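Local coordinates for protein phosphatidylinositide phosphatase SAC2 (Homo sapiens, PDB 4XUU) that dephosphorylates phosphoinositides, mainly phosphatidylinositol 4-phosphate, with a probable role in endocytic recycling, and is represented here by its pleckstrin-homology-like hSac2 domain, at residues S77-L81 against T142-M146; F98-L103 against F114-R118. All blocks are in the same frame, centred on the assembly; numbering follows the deposited sequence.

Interaction 1 of 2, residues S77-L81 against T142-M146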
loop_
_atom_site.group_PDB
_atom_site.type_symbol
_atom_site.label_atom_id
_atom_site.label_comp_id
_atom_site.label_asym_id
_atom_site.label_seq_id
_atom_site.Cartn_x
_atom_site.Cartn_y
_atom_site.Cartn_z
ATOM N N SER A 77 -8.223 0.065 -26.027
ATOM C CA SER A 77 -9.032 1.091 -25.387
ATOM C C SER A 77 -9.176 0.767 -23.908
ATOM O O SER A 77 -9.243 -0.408 -23.529
ATOM C CB SER A 77 -10.407 1.170 -26.043
ATOM O OG SER A 77 -11.206 2.159 -25.417
ATOM N N LEU A 78 -9.213 1.805 -23.076
ATOM C CA LEU A 78 -9.367 1.617 -21.636
ATOM C C LEU A 78 -10.749 1.081 -21.257
ATOM O O LEU A 78 -10.899 0.437 -20.219
ATOM C CB LEU A 78 -9.030 2.898 -20.868
ATOM C CG LEU A 78 -7.540 3.250 -20.719
ATOM C CD1 LEU A 78 -7.380 4.679 -20.236
ATOM C CD2 LEU A 78 -6.812 2.296 -19.785
ATOM N N GLU A 79 -11.752 1.338 -22.099
ATOM C CA GLU A 79 -13.090 0.777 -21.897
ATOM C C GLU A 79 -13.069 -0.744 -21.801
ATOM O O GLU A 79 -13.872 -1.335 -21.074
ATOM C CB GLU A 79 -14.044 1.179 -23.023
ATOM C CG GLU A 79 -14.765 2.496 -22.810
ATOM C CD GLU A 79 -14.157 3.632 -23.614
ATOM O OE1 GLU A 79 -12.910 3.701 -23.716
ATOM O OE2 GLU A 79 -14.931 4.456 -24.146
ATOM N N ASN A 80 -12.149 -1.364 -22.538
ATOM C CA ASN A 80 -12.076 -2.818 -22.645
ATOM C C ASN A 80 -11.218 -3.495 -21.580
ATOM O O ASN A 80 -11.220 -4.724 -21.476
ATOM C CB ASN A 80 -11.605 -3.231 -24.043
ATOM C CG ASN A 80 -12.621 -2.907 -25.123
ATOM O OD1 ASN A 80 -12.252 -2.543 -26.236
ATOM N ND2 ASN A 80 -13.905 -3.038 -24.801
ATOM N N LEU A 81 -10.485 -2.698 -20.804
ATOM C CA LEU A 81 -9.714 -3.213 -19.674
ATOM C C LEU A 81 -10.654 -3.519 -18.510
ATOM O O LEU A 81 -11.128 -2.608 -17.837
ATOM C CB LEU A 81 -8.627 -2.214 -19.255
ATOM C CG LEU A 81 -7.642 -2.636 -18.151
ATOM C CD1 LEU A 81 -6.939 -3.945 -18.487
ATOM C CD2 LEU A 81 -6.633 -1.541 -17.893
ATOM N N THR A 142 -6.931 6.757 -14.327
ATOM C CA THR A 142 -7.075 7.188 -15.714
ATOM C C THR A 142 -8.429 6.733 -16.266
ATOM O O THR A 142 -9.137 7.515 -16.909
ATOM C CB THR A 142 -5.919 6.680 -16.600
ATOM O OG1 THR A 142 -4.679 7.169 -16.082
ATOM C CG2 THR A 142 -6.069 7.168 -18.037
ATOM N N LYS A 143 -8.790 5.483 -15.984
ATOM C CA LYS A 143 -10.077 4.945 -16.397
ATOM C C LYS A 143 -11.233 5.575 -15.618
ATOM O O LYS A 143 -12.314 5.801 -16.168
ATOM C CB LYS A 143 -10.100 3.427 -16.244
ATOM C CG LYS A 143 -11.083 2.778 -17.178
ATOM C CD LYS A 143 -11.280 1.320 -16.895
ATOM C CE LYS A 143 -12.586 0.870 -17.500
ATOM N NZ LYS A 143 -12.506 -0.541 -17.918
ATOM N N GLN A 144 -10.996 5.856 -14.339
ATOM C CA GLN A 144 -11.976 6.544 -13.503
ATOM C C GLN A 144 -12.228 7.975 -13.977
ATOM O O GLN A 144 -13.340 8.486 -13.849
ATOM C CB GLN A 144 -11.544 6.528 -12.037
ATOM C CG GLN A 144 -11.751 5.179 -11.352
ATOM C CD GLN A 144 -11.292 5.150 -9.898
ATOM O OE1 GLN A 144 -11.462 4.143 -9.211
ATOM N NE2 GLN A 144 -10.710 6.251 -9.426
ATOM N N ALA A 145 -11.197 8.604 -14.536
ATOM C CA ALA A 145 -11.306 9.952 -15.090
ATOM C C ALA A 145 -12.231 10.010 -16.305
ATOM O O ALA A 145 -12.900 11.020 -16.533
ATOM C CB ALA A 145 -9.930 10.492 -15.445
HETATM N N MSE A 146 -12.273 8.929 -17.078
HETATM C CA MSE A 146 -13.132 8.877 -18.256
HETATM C C MSE A 146 -14.550 8.378 -17.935
HETATM O O MSE A 146 -15.392 8.261 -18.829
HETATM C CB MSE A 146 -12.471 8.085 -19.391
HETATM C CG MSE A 146 -12.726 6.599 -19.386
HETATM SE SE MSE A 146 -11.331 5.634 -20.335
HETATM C CE MSE A 146 -11.574 6.348 -22.120
#
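Leu78, in the tight turn between strands 70-77 and 81-88, faces Lys143 in the last turn of helix 129-145, with their CA atoms 6.2 Å apart. The lysine lays its chain across the turn: CG stands anti to the backbone N (chi1 -154°), and the run of methylenes carries NZ to the carbonyls. NZ donates to Leu78 O at 3.0 Å, in the carbonyl plane, and this oxygen also accepts the turn bond from Leu81 N. A second bond goes to Leu81 O, modelled too short for its length to be trusted. The ammonium ties the turn to the end of the helix through Leu78 O and probably through Leu81 O as well. Beside it the contact is apolar. Leu78 CD1 meets Thr142 CG2 at 3.6 Å, the two side chains crossing at about a right angle, while Leu78 CB lies 3.6 Å from the SE of selenomethionine Met146. At the outer margin the Met146 methyl CE touches Glu79 OE1. Thr142 turns its hydroxyl back to Met138 O within the helix. Leu53 of strand 48-54 packs on both Leu78 and Thr142, and Tyr58 of strand 57-63 on Leu78 and Leu81, so the helix end and the turn meet over one corner of the sheet.

Interaction 2 of 2, residues F98-L103 against F114-R118; sequences FSCMRL and FHTLR
Leu103 and His115 form a hydrogen-bonded pair in the antiparallel beta hairpin of strands 99-107 and 110-119, part of the pleckstrin-homology-like sheet, where the segments run at 152° to each other. Leu103 N donates to His115 O at 2.9 Å and Leu103 O accepts from His115 N; Met101 and Leu117 repeat the paired bonds two residues along. On the face carrying these four side chains, Leu103 CD1 meets Leu117 CD1 at 4.1 Å, and Leu139 of helix 129-145 covers Leu103 and selenomethionine Met101.

Arg102 and Thr116, the non-hydrogen-bonded pair between them, put their side chains on the other face. A bend at chi3 (-85°) turns the guanidinium back over the neighbouring strand, where NE donates to Thr116 OG1 at 2.9 Å, close to the guanidinium plane. CD lies over one face of the Phe114 ring in a CH-pi contact, 4.0 Å from its centroid. Asp36 ties the group together by a salt bridge to Arg102 NH2 and a hydrogen bond from Thr116 OG1. A methionine in place of Arg102 would probably leave Asp36 without its charged mate and Thr116 OG1 without the NE donor.

Near the disulfide of Cys100 with Cys35, Arg118 reaches past the start of strand 99-107 to Phe98. Its chain is extended from CG to NE, and the guanidinium lies flat on the ring in a cation-pi stack, planes 19° apart. Arg118 CZ sits 3.9 Å from the Phe98 ring centroid, and CD, at 3.5 Å from that centroid, adds a CH-pi contact over the same face.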
loop_
_atom_site.group_PDB
_atom_site.type_symbol
_atom_site.label_atom_id
_atom_site.label_comp_id
_atom_site.label_asym_id
_atom_site.label_seq_id
_atom_site.Cartn_x
_atom_site.Cartn_y
_atom_site.Cartn_z
ATOM N N PHE A 98 8.426 -14.121 -7.454
ATOM C CA PHE A 98 7.977 -12.732 -7.562
ATOM C C PHE A 98 6.472 -12.596 -7.805
ATOM O O PHE A 98 5.783 -13.574 -8.096
ATOM C CB PHE A 98 8.749 -12.020 -8.684
ATOM C CG PHE A 98 9.110 -12.920 -9.839
ATOM C CD1 PHE A 98 8.128 -13.426 -10.686
ATOM C CD2 PHE A 98 10.435 -13.275 -10.068
ATOM C CE1 PHE A 98 8.464 -14.264 -11.749
ATOM C CE2 PHE A 98 10.777 -14.113 -11.130
ATOM C CZ PHE A 98 9.789 -14.611 -11.970
ATOM N N SER A 99 5.976 -11.369 -7.683
ATOM C CA SER A 99 4.582 -11.060 -7.975
ATOM C C SER A 99 4.418 -10.740 -9.453
ATOM O O SER A 99 5.354 -10.266 -10.101
ATOM C CB SER A 99 4.114 -9.866 -7.142
ATOM O OG SER A 99 4.442 -10.038 -5.774
ATOM N N CYS A 100 3.228 -11.000 -9.981
ATOM C CA CYS A 100 2.901 -10.604 -11.343
ATOM C C CYS A 100 1.576 -9.854 -11.416
ATOM O O CYS A 100 0.716 -9.985 -10.541
ATOM C CB CYS A 100 2.922 -11.809 -12.289
ATOM S SG CYS A 100 4.577 -12.515 -12.468
HETATM N N MSE A 101 1.439 -9.057 -12.471
HETATM C CA MSE A 101 0.273 -8.232 -12.701
HETATM C C MSE A 101 -0.451 -8.730 -13.943
HETATM O O MSE A 101 0.137 -8.821 -15.025
HETATM C CB MSE A 101 0.704 -6.786 -12.896
HETATM C CG MSE A 101 -0.439 -5.809 -13.003
HETATM SE SE MSE A 101 0.226 -4.059 -13.503
HETATM C CE MSE A 101 -1.447 -3.142 -13.685
ATOM N N ARG A 102 -1.728 -9.045 -13.780
ATOM C CA ARG A 102 -2.528 -9.592 -14.857
ATOM C C ARG A 102 -3.607 -8.604 -15.306
ATOM O O ARG A 102 -4.480 -8.224 -14.525
ATOM C CB ARG A 102 -3.137 -10.919 -14.408
ATOM C CG ARG A 102 -3.824 -11.705 -15.492
ATOM C CD ARG A 102 -3.943 -13.153 -15.085
ATOM N NE ARG A 102 -2.737 -13.908 -15.414
ATOM C CZ ARG A 102 -2.530 -15.181 -15.085
ATOM N NH1 ARG A 102 -3.442 -15.862 -14.398
ATOM N NH2 ARG A 102 -1.397 -15.775 -15.439
ATOM N N LEU A 103 -3.525 -8.193 -16.567
ATOM C CA LEU A 103 -4.456 -7.239 -17.161
ATOM C C LEU A 103 -5.460 -7.968 -18.043
ATOM O O LEU A 103 -5.121 -8.406 -19.144
ATOM C CB LEU A 103 -3.700 -6.198 -18.001
ATOM C CG LEU A 103 -2.486 -5.466 -17.414
ATOM C CD1 LEU A 103 -1.786 -4.644 -18.484
ATOM C CD2 LEU A 103 -2.881 -4.582 -16.252
ATOM N N PHE A 114 -5.649 -11.951 -21.522
ATOM C CA PHE A 114 -4.878 -11.241 -20.499
ATOM C C PHE A 114 -3.373 -11.198 -20.730
ATOM O O PHE A 114 -2.786 -12.116 -21.299
ATOM C CB PHE A 114 -5.199 -11.747 -19.078
ATOM C CG PHE A 114 -5.089 -13.240 -18.902
ATOM C CD1 PHE A 114 -3.859 -13.839 -18.647
ATOM C CD2 PHE A 114 -6.227 -14.043 -18.951
ATOM C CE1 PHE A 114 -3.759 -15.223 -18.463
ATOM C CE2 PHE A 114 -6.140 -15.426 -18.770
ATOM C CZ PHE A 114 -4.904 -16.017 -18.525
ATOM N N HIS A 115 -2.773 -10.103 -20.280
ATOM C CA HIS A 115 -1.330 -9.941 -20.262
ATOM C C HIS A 115 -0.856 -10.147 -18.840
ATOM O O HIS A 115 -1.441 -9.604 -17.908
ATOM C CB HIS A 115 -0.945 -8.540 -20.716
ATOM C CG HIS A 115 -1.406 -8.206 -22.097
ATOM N ND1 HIS A 115 -0.852 -8.779 -23.222
ATOM C CD2 HIS A 115 -2.365 -7.358 -22.537
ATOM C CE1 HIS A 115 -1.451 -8.300 -24.296
ATOM N NE2 HIS A 115 -2.370 -7.432 -23.909
ATOM N N THR A 116 0.199 -10.932 -18.671
ATOM C CA THR A 116 0.758 -11.164 -17.345
ATOM C C THR A 116 2.186 -10.644 -17.301
ATOM O O THR A 116 3.085 -11.193 -17.948
ATOM C CB THR A 116 0.686 -12.643 -16.941
ATOM O OG1 THR A 116 -0.624 -13.151 -17.228
ATOM C CG2 THR A 116 0.967 -12.804 -15.456
ATOM N N LEU A 117 2.376 -9.574 -16.533
ATOM C CA LEU A 117 3.616 -8.817 -16.566
ATOM C C LEU A 117 4.249 -8.697 -15.188
ATOM O O LEU A 117 3.561 -8.770 -14.173
ATOM C CB LEU A 117 3.357 -7.424 -17.157
ATOM C CG LEU A 117 2.551 -7.383 -18.460
ATOM C CD1 LEU A 117 2.094 -5.966 -18.794
ATOM C CD2 LEU A 117 3.325 -8.001 -19.627
ATOM N N ARG A 118 5.566 -8.525 -15.160
ATOM C CA ARG A 118 6.272 -8.250 -13.915
ATOM C C ARG A 118 7.366 -7.217 -14.140
ATOM O O ARG A 118 7.707 -6.894 -15.280
ATOM C CB ARG A 118 6.844 -9.531 -13.284
ATOM C CG ARG A 118 7.992 -10.182 -14.044
ATOM C CD ARG A 118 8.771 -11.104 -13.132
ATOM N NE ARG A 118 9.737 -11.924 -13.860
ATOM C CZ ARG A 118 11.055 -11.727 -13.862
ATOM N NH1 ARG A 118 11.594 -10.732 -13.165
ATOM N NH2 ARG A 118 11.837 -12.531 -14.567
#

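Overall arrangement
From the N terminus the chain passes helix 4-19 and strands 26-34, 48-54, 57-63 and 70-77 before reaching the turn 77-81, the first half of interaction 1. Strand 81-88 then leads to 98-103, and the hairpin closes a short loop at once when 114-118 pairs with it in interaction 2. Helix 129-145 follows and brings 142-146 back to the turn, closing the much longer loop of interaction 1, within which interaction 2 lies entirely. Their centres are about 18 Å apart, yet they touch where Leu81 CD1 packs 4.0 Å from Leu103 CB. One contact pairs neighbouring strands inside the sheet; the other anchors the C-terminal end of the helix at its corner.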